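Local coordinates for serine proteinase inhibitor 1 (Myxoma virus, PDB 6BJ5), which inhibits serine proteases as a poxviral serpin, is important in the virulence of the virus and has been used clinically as an immunosuppressant, at the interface of chains A and B. Sequence-based numbering; all coordinates share one arbitrary frame. Chains: chain A, Serine proteinase inhibitor 1; chain B, Serine proteinase inhibitor 1.

Contact 1: the interface of chains A and B. Residues chain A 38, 66, 68, 71-72, 148; chain B 22, 27, 29-30.
Helix 37-49, strand 142-153 and the loop residues A:Val66 to A:Phe72 of chain A pack against the hairpin formed by strands 16-22 and 27-34 of chain B, so that the C-terminal fragment appears to pack as part of the serpin core. B:Leu29 is the apolar centre. Its CG is anti to the carbonyl carbon (chi1 -59°), and from there CD2 lies over the middle of one face of the A:Phe72 ring, 3.9 Å from the ring centroid, in a CH-pi contact. The opposite face of that ring carries the backbone O of A:Asp68, towards its rim. With CG between backbone N and carbonyl carbon (chi1 62°), the A:Phe72 ring is set to receive B:Leu29 on its face and B:His22 CD2 at its edge. The same B:Leu29 CD2 also rests on a face of A:Tyr38, 3.8 Å from its CG and off-centre, the two side chains lying alongside and pointing the same way. B:Thr27 crosses A:Tyr38 obliquely, its methyl CG2 3.6 Å from ring atom CD1. Farther along the strand, the tip of B:Phe30 passes A:Val148 in the opposite direction, CZ 3.5 Å from CG1. The imidazole of B:His22 crosses A:Asp68 at about a right angle. Although A:Asp68 is poorly ordered, B:His22 NE2 donates to its carboxylate OD2 in the imidazole plane, at the anti lone pair, over 3.1 Å and nearly straight (170° at H).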
loop_
_atom_site.group_PDB
_atom_site.type_symbol
_atom_site.label_atom_id
_atom_site.label_comp_id
_atom_site.label_asym_id
_atom_site.label_seq_id
_atom_site.Cartn_x
_atom_site.Cartn_y
_atom_site.Cartn_z
ATOM N N TYR A 38 -0.652 0.465 4.777
ATOM C CA TYR A 38 -0.552 -0.531 5.842
ATOM C C TYR A 38 0.763 -1.294 5.757
ATOM O O TYR A 38 1.418 -1.549 6.772
ATOM C CB TYR A 38 -1.696 -1.513 5.742
ATOM C CG TYR A 38 -1.685 -2.576 6.809
ATOM C CD1 TYR A 38 -2.140 -2.293 8.085
ATOM C CD2 TYR A 38 -1.214 -3.854 6.552
ATOM C CE1 TYR A 38 -2.160 -3.252 9.066
ATOM C CE2 TYR A 38 -1.215 -4.823 7.537
ATOM C CZ TYR A 38 -1.697 -4.508 8.796
ATOM O OH TYR A 38 -1.726 -5.432 9.809
ATOM N N VAL A 66 -3.189 -3.216 13.409
ATOM C CA VAL A 66 -4.354 -4.068 13.323
ATOM C C VAL A 66 -4.001 -5.284 12.486
ATOM O O VAL A 66 -3.150 -5.228 11.590
ATOM C CB VAL A 66 -5.532 -3.284 12.717
ATOM C CG1 VAL A 66 -6.744 -4.197 12.420
ATOM C CG2 VAL A 66 -5.911 -2.134 13.635
ATOM N N ASP A 68 -6.303 -8.819 10.878
ATOM C CA ASP A 68 -7.558 -9.545 10.733
ATOM C C ASP A 68 -7.305 -10.550 9.626
ATOM O O ASP A 68 -7.032 -10.157 8.494
ATOM C CB ASP A 68 -8.710 -8.596 10.387
ATOM C CG ASP A 68 -10.044 -9.315 10.199
ATOM O OD1 ASP A 68 -10.065 -10.546 9.977
ATOM O OD2 ASP A 68 -11.089 -8.630 10.270
ATOM N N ALA A 71 -9.980 -10.789 6.406
ATOM C CA ALA A 71 -10.043 -9.615 5.553
ATOM C C ALA A 71 -8.783 -9.442 4.714
ATOM O O ALA A 71 -8.875 -9.004 3.560
ATOM C CB ALA A 71 -10.288 -8.390 6.429
ATOM N N PHE A 72 -7.614 -9.799 5.252
ATOM C CA PHE A 72 -6.352 -9.682 4.532
ATOM C C PHE A 72 -5.280 -10.481 5.257
ATOM O O PHE A 72 -5.243 -10.509 6.487
ATOM C CB PHE A 72 -5.923 -8.217 4.400
ATOM C CG PHE A 72 -5.669 -7.539 5.710
ATOM C CD1 PHE A 72 -4.372 -7.398 6.190
ATOM C CD2 PHE A 72 -6.724 -7.012 6.448
ATOM C CE1 PHE A 72 -4.126 -6.753 7.399
ATOM C CE2 PHE A 72 -6.501 -6.375 7.660
ATOM C CZ PHE A 72 -5.190 -6.242 8.141
ATOM N N VAL A 148 1.492 -7.859 2.344
ATOM C CA VAL A 148 0.057 -7.668 2.525
ATOM C C VAL A 148 -0.645 -8.286 1.328
ATOM O O VAL A 148 -0.243 -8.048 0.180
ATOM C CB VAL A 148 -0.340 -6.182 2.666
ATOM C CG1 VAL A 148 -1.810 -6.089 2.952
ATOM C CG2 VAL A 148 0.432 -5.507 3.781
ATOM N N HIS B 22 -10.008 -1.090 5.882
ATOM C CA HIS B 22 -10.601 -2.072 6.786
ATOM C C HIS B 22 -11.636 -1.349 7.644
ATOM O O HIS B 22 -11.282 -0.415 8.373
ATOM C CB HIS B 22 -9.496 -2.699 7.632
ATOM C CG HIS B 22 -9.935 -3.799 8.546
ATOM N ND1 HIS B 22 -10.067 -3.625 9.907
ATOM C CD2 HIS B 22 -10.179 -5.111 8.309
ATOM C CE1 HIS B 22 -10.421 -4.771 10.461
ATOM N NE2 HIS B 22 -10.496 -5.689 9.514
ATOM N N THR B 27 -8.553 1.373 8.768
ATOM C CA THR B 27 -7.144 1.234 8.416
ATOM C C THR B 27 -7.045 1.152 6.895
ATOM O O THR B 27 -7.679 0.287 6.286
ATOM C CB THR B 27 -6.541 -0.021 9.056
ATOM O OG1 THR B 27 -6.616 0.075 10.485
ATOM C CG2 THR B 27 -5.064 -0.211 8.630
ATOM N N LEU B 29 -5.591 -0.118 3.810
ATOM C CA LEU B 29 -4.766 -1.251 3.397
ATOM C C LEU B 29 -4.043 -1.001 2.076
ATOM O O LEU B 29 -2.844 -1.276 1.950
ATOM C CB LEU B 29 -5.654 -2.482 3.283
ATOM C CG LEU B 29 -6.332 -2.808 4.605
ATOM C CD1 LEU B 29 -7.354 -3.897 4.408
ATOM C CD2 LEU B 29 -5.266 -3.235 5.606
ATOM N N PHE B 30 -4.763 -0.485 1.082
ATOM C CA PHE B 30 -4.234 -0.171 -0.235
ATOM C C PHE B 30 -4.831 1.132 -0.744
ATOM O O PHE B 30 -5.979 1.474 -0.449
ATOM C CB PHE B 30 -4.527 -1.274 -1.268
ATOM C CG PHE B 30 -3.915 -2.600 -0.933
ATOM C CD1 PHE B 30 -2.590 -2.849 -1.237
ATOM C CD2 PHE B 30 -4.650 -3.586 -0.292
ATOM C CE1 PHE B 30 -2.001 -4.077 -0.927
ATOM C CE2 PHE B 30 -4.074 -4.811 0.019
ATOM C CZ PHE B 30 -2.745 -5.063 -0.303
#

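Contact 2: the interface of chains A and B. Residues chain A 202, 208-213; chain B 19-24, 29.
Strand 210-217 of chain A, with the loop residues A:Arg208 and A:Gln209 before it and strand 198-204 alongside, meets strand 16-22 of chain B and the turn that follows it. This is part of serpin beta-sheet B, where strands 210-217 and 16-22 pair antiparallel, from A:Thr210 with B:His22 through A:Leu213 with B:Leu19. A:Ala211 and B:Tyr21 exchange backbone bonds, and both N-H groups point nearly along the C=O axis of the acceptor. Two residues further along each strand, A:Leu213 N reaches B:Leu19 O at 2.8 Å, and B:Leu19 N returns the bond to A:Leu213 O at 3.0 Å. With CG of B:Tyr21 between backbone N and carbonyl carbon (chi1 84°), its ring reaches past A:Leu213 to A:Glu202. A:Leu213 crosses the ring obliquely, its CG 3.7 Å from B:Tyr21 CE2. The phenol OH donates to A:Glu202 OE1 over 2.8 Å, arriving from above the carboxylate plane, which stands 78° from the ring. B:Lys23, bent at chi3 and chi4, comes tip to tip: NZ donates to A:Glu202 OE2 at 3.0 Å, a salt bridge that meets the syn lone pair of that oxygen. The nearby ammonium would tend to favour the ionised acid. Beyond the paired strands, the B:Pro24 ring crosses A:Gln209 obliquely, its CD 3.6 Å from CB. On the sheet face opposite B:Tyr21, A:Met212 bends at chi3 (-77°) to set CE 3.7 Å from B:Ile20 CG1.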
loop_
_atom_site.group_PDB
_atom_site.type_symbol
_atom_site.label_atom_id
_atom_site.label_comp_id
_atom_site.label_asym_id
_atom_site.label_seq_id
_atom_site.Cartn_x
_atom_site.Cartn_y
_atom_site.Cartn_z
ATOM N N GLU A 202 -18.631 4.243 -1.688
ATOM C CA GLU A 202 -18.125 3.069 -0.990
ATOM C C GLU A 202 -18.630 1.807 -1.665
ATOM O O GLU A 202 -19.822 1.498 -1.626
ATOM C CB GLU A 202 -18.515 3.090 0.491
ATOM C CG GLU A 202 -17.833 1.961 1.225
ATOM C CD GLU A 202 -17.922 2.042 2.717
ATOM O OE1 GLU A 202 -17.534 3.088 3.284
ATOM O OE2 GLU A 202 -18.295 1.027 3.327
ATOM N N ARG A 208 -17.541 -7.484 3.850
ATOM C CA ARG A 208 -18.104 -6.246 4.391
ATOM C C ARG A 208 -17.268 -5.643 5.531
ATOM O O ARG A 208 -17.700 -4.638 6.092
ATOM C CB ARG A 208 -19.569 -6.382 4.846
ATOM C CG ARG A 208 -20.507 -5.468 4.016
ATOM C CD ARG A 208 -21.885 -5.167 4.620
ATOM N NE ARG A 208 -22.864 -6.240 4.440
ATOM C CZ ARG A 208 -23.549 -6.804 5.429
ATOM N NH1 ARG A 208 -23.365 -6.387 6.673
ATOM N NH2 ARG A 208 -24.422 -7.774 5.172
ATOM N N GLN A 209 -16.078 -6.171 5.862
ATOM C CA GLN A 209 -15.139 -5.419 6.701
ATOM C C GLN A 209 -14.156 -4.611 5.885
ATOM O O GLN A 209 -13.598 -3.629 6.388
ATOM C CB GLN A 209 -14.260 -6.317 7.573
ATOM C CG GLN A 209 -14.903 -7.103 8.651
ATOM C CD GLN A 209 -15.552 -8.297 8.053
ATOM O OE1 GLN A 209 -15.091 -8.783 7.023
ATOM N NE2 GLN A 209 -16.590 -8.815 8.694
ATOM N N THR A 210 -13.920 -5.024 4.651
ATOM C CA THR A 210 -13.095 -4.260 3.741
ATOM C C THR A 210 -13.992 -3.657 2.665
ATOM O O THR A 210 -15.035 -4.214 2.308
ATOM C CB THR A 210 -11.997 -5.162 3.156
ATOM O OG1 THR A 210 -12.574 -6.354 2.607
ATOM C CG2 THR A 210 -11.055 -5.595 4.242
ATOM N N ALA A 211 -13.579 -2.502 2.151
ATOM C CA ALA A 211 -14.378 -1.830 1.136
ATOM C C ALA A 211 -13.493 -0.895 0.328
ATOM O O ALA A 211 -12.435 -0.462 0.791
ATOM C CB ALA A 211 -15.532 -1.054 1.779
ATOM N N MET A 212 -13.972 -0.533 -0.858
ATOM C CA MET A 212 -13.262 0.413 -1.704
ATOM C C MET A 212 -13.977 1.751 -1.688
ATOM O O MET A 212 -15.179 1.828 -1.943
ATOM C CB MET A 212 -13.099 -0.095 -3.136
ATOM C CG MET A 212 -12.399 0.926 -4.028
ATOM S SD MET A 212 -11.987 0.380 -5.700
ATOM C CE MET A 212 -10.550 -0.639 -5.359
ATOM N N LEU A 213 -13.240 2.783 -1.336
ATOM C CA LEU A 213 -13.686 4.148 -1.502
ATOM C C LEU A 213 -13.200 4.587 -2.865
ATOM O O LEU A 213 -12.002 4.496 -3.158
ATOM C CB LEU A 213 -13.124 5.046 -0.399
ATOM C CG LEU A 213 -13.521 4.643 1.028
ATOM C CD1 LEU A 213 -12.863 5.558 2.020
ATOM C CD2 LEU A 213 -15.043 4.649 1.209
ATOM N N LEU B 19 -9.168 3.839 -2.439
ATOM C CA LEU B 19 -8.623 3.512 -1.132
ATOM C C LEU B 19 -9.309 2.222 -0.729
ATOM O O LEU B 19 -10.542 2.156 -0.733
ATOM C CB LEU B 19 -8.940 4.616 -0.124
ATOM C CG LEU B 19 -8.448 6.004 -0.520
ATOM C CD1 LEU B 19 -9.599 6.962 -0.394
ATOM C CD2 LEU B 19 -7.380 6.426 0.406
ATOM N N ILE B 20 -8.538 1.190 -0.443
ATOM C CA ILE B 20 -9.081 -0.041 0.106
ATOM C C ILE B 20 -8.764 -0.028 1.589
ATOM O O ILE B 20 -7.589 0.003 1.972
ATOM C CB ILE B 20 -8.500 -1.278 -0.585
ATOM C CG1 ILE B 20 -8.949 -1.321 -2.046
ATOM C CG2 ILE B 20 -8.914 -2.531 0.162
ATOM C CD1 ILE B 20 -8.343 -2.451 -2.834
ATOM N N TYR B 21 -9.806 -0.026 2.422
ATOM C CA TYR B 21 -9.657 0.179 3.856
ATOM C C TYR B 21 -10.425 -0.890 4.628
ATOM O O TYR B 21 -11.346 -1.529 4.106
ATOM C CB TYR B 21 -10.111 1.597 4.265
ATOM C CG TYR B 21 -11.592 1.780 4.506
ATOM C CD1 TYR B 21 -12.093 1.865 5.798
ATOM C CD2 TYR B 21 -12.481 1.922 3.451
ATOM C CE1 TYR B 21 -13.447 2.052 6.040
ATOM C CE2 TYR B 21 -13.839 2.104 3.675
ATOM C CZ TYR B 21 -14.320 2.167 4.979
ATOM O OH TYR B 21 -15.670 2.343 5.230
ATOM N N HIS B 22 -10.008 -1.090 5.882
ATOM C CA HIS B 22 -10.601 -2.072 6.786
ATOM C C HIS B 22 -11.636 -1.349 7.644
ATOM O O HIS B 22 -11.282 -0.415 8.373
ATOM C CB HIS B 22 -9.496 -2.699 7.632
ATOM C CG HIS B 22 -9.935 -3.799 8.546
ATOM N ND1 HIS B 22 -10.067 -3.625 9.907
ATOM C CD2 HIS B 22 -10.179 -5.111 8.309
ATOM C CE1 HIS B 22 -10.421 -4.771 10.461
ATOM N NE2 HIS B 22 -10.496 -5.689 9.514
ATOM N N LYS B 23 -12.923 -1.744 7.517
ATOM C CA LYS B 23 -13.986 -0.955 8.147
ATOM C C LYS B 23 -13.920 -0.971 9.673
ATOM O O LYS B 23 -13.908 0.122 10.274
ATOM C CB LYS B 23 -15.363 -1.407 7.630
ATOM C CG LYS B 23 -15.723 -0.953 6.209
ATOM C CD LYS B 23 -17.021 -1.602 5.699
ATOM C CE LYS B 23 -18.269 -1.111 6.440
ATOM N NZ LYS B 23 -18.557 0.346 6.278
ATOM N N PRO B 24 -13.847 -2.131 10.362
ATOM C CA PRO B 24 -13.810 -2.104 11.837
ATOM C C PRO B 24 -12.781 -1.151 12.427
ATOM O O PRO B 24 -13.092 -0.454 13.398
ATOM C CB PRO B 24 -13.500 -3.563 12.198
ATOM C CG PRO B 24 -14.060 -4.351 11.082
ATOM C CD PRO B 24 -13.854 -3.520 9.850
ATOM N N LEU B 29 -5.591 -0.118 3.810
ATOM C CA LEU B 29 -4.766 -1.251 3.397
ATOM C C LEU B 29 -4.043 -1.001 2.076
ATOM O O LEU B 29 -2.844 -1.276 1.950
ATOM C CB LEU B 29 -5.654 -2.482 3.283
ATOM C CG LEU B 29 -6.332 -2.808 4.605
ATOM C CD1 LEU B 29 -7.354 -3.897 4.408
ATOM C CD2 LEU B 29 -5.266 -3.235 5.606
#

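Contact 1 and contact 2 lie about 8 Å apart, measured between the centres of their C-alpha atoms, and share B:His22 and B:Leu29. Strand 16-22 of chain B serves both: its backbone extends a chain A sheet in contact 2, while B:His22 at its end turns towards the chain A loop in contact 1. B:Leu29, on the neighbouring strand 27-34, belongs mainly to contact 1 and only brushes contact 2. Both chains carry parts of one serpin sequence, so the interface is best read as the interior of a single fold, consistent with cleavage near the reactive bond, rather than as association of separate proteins.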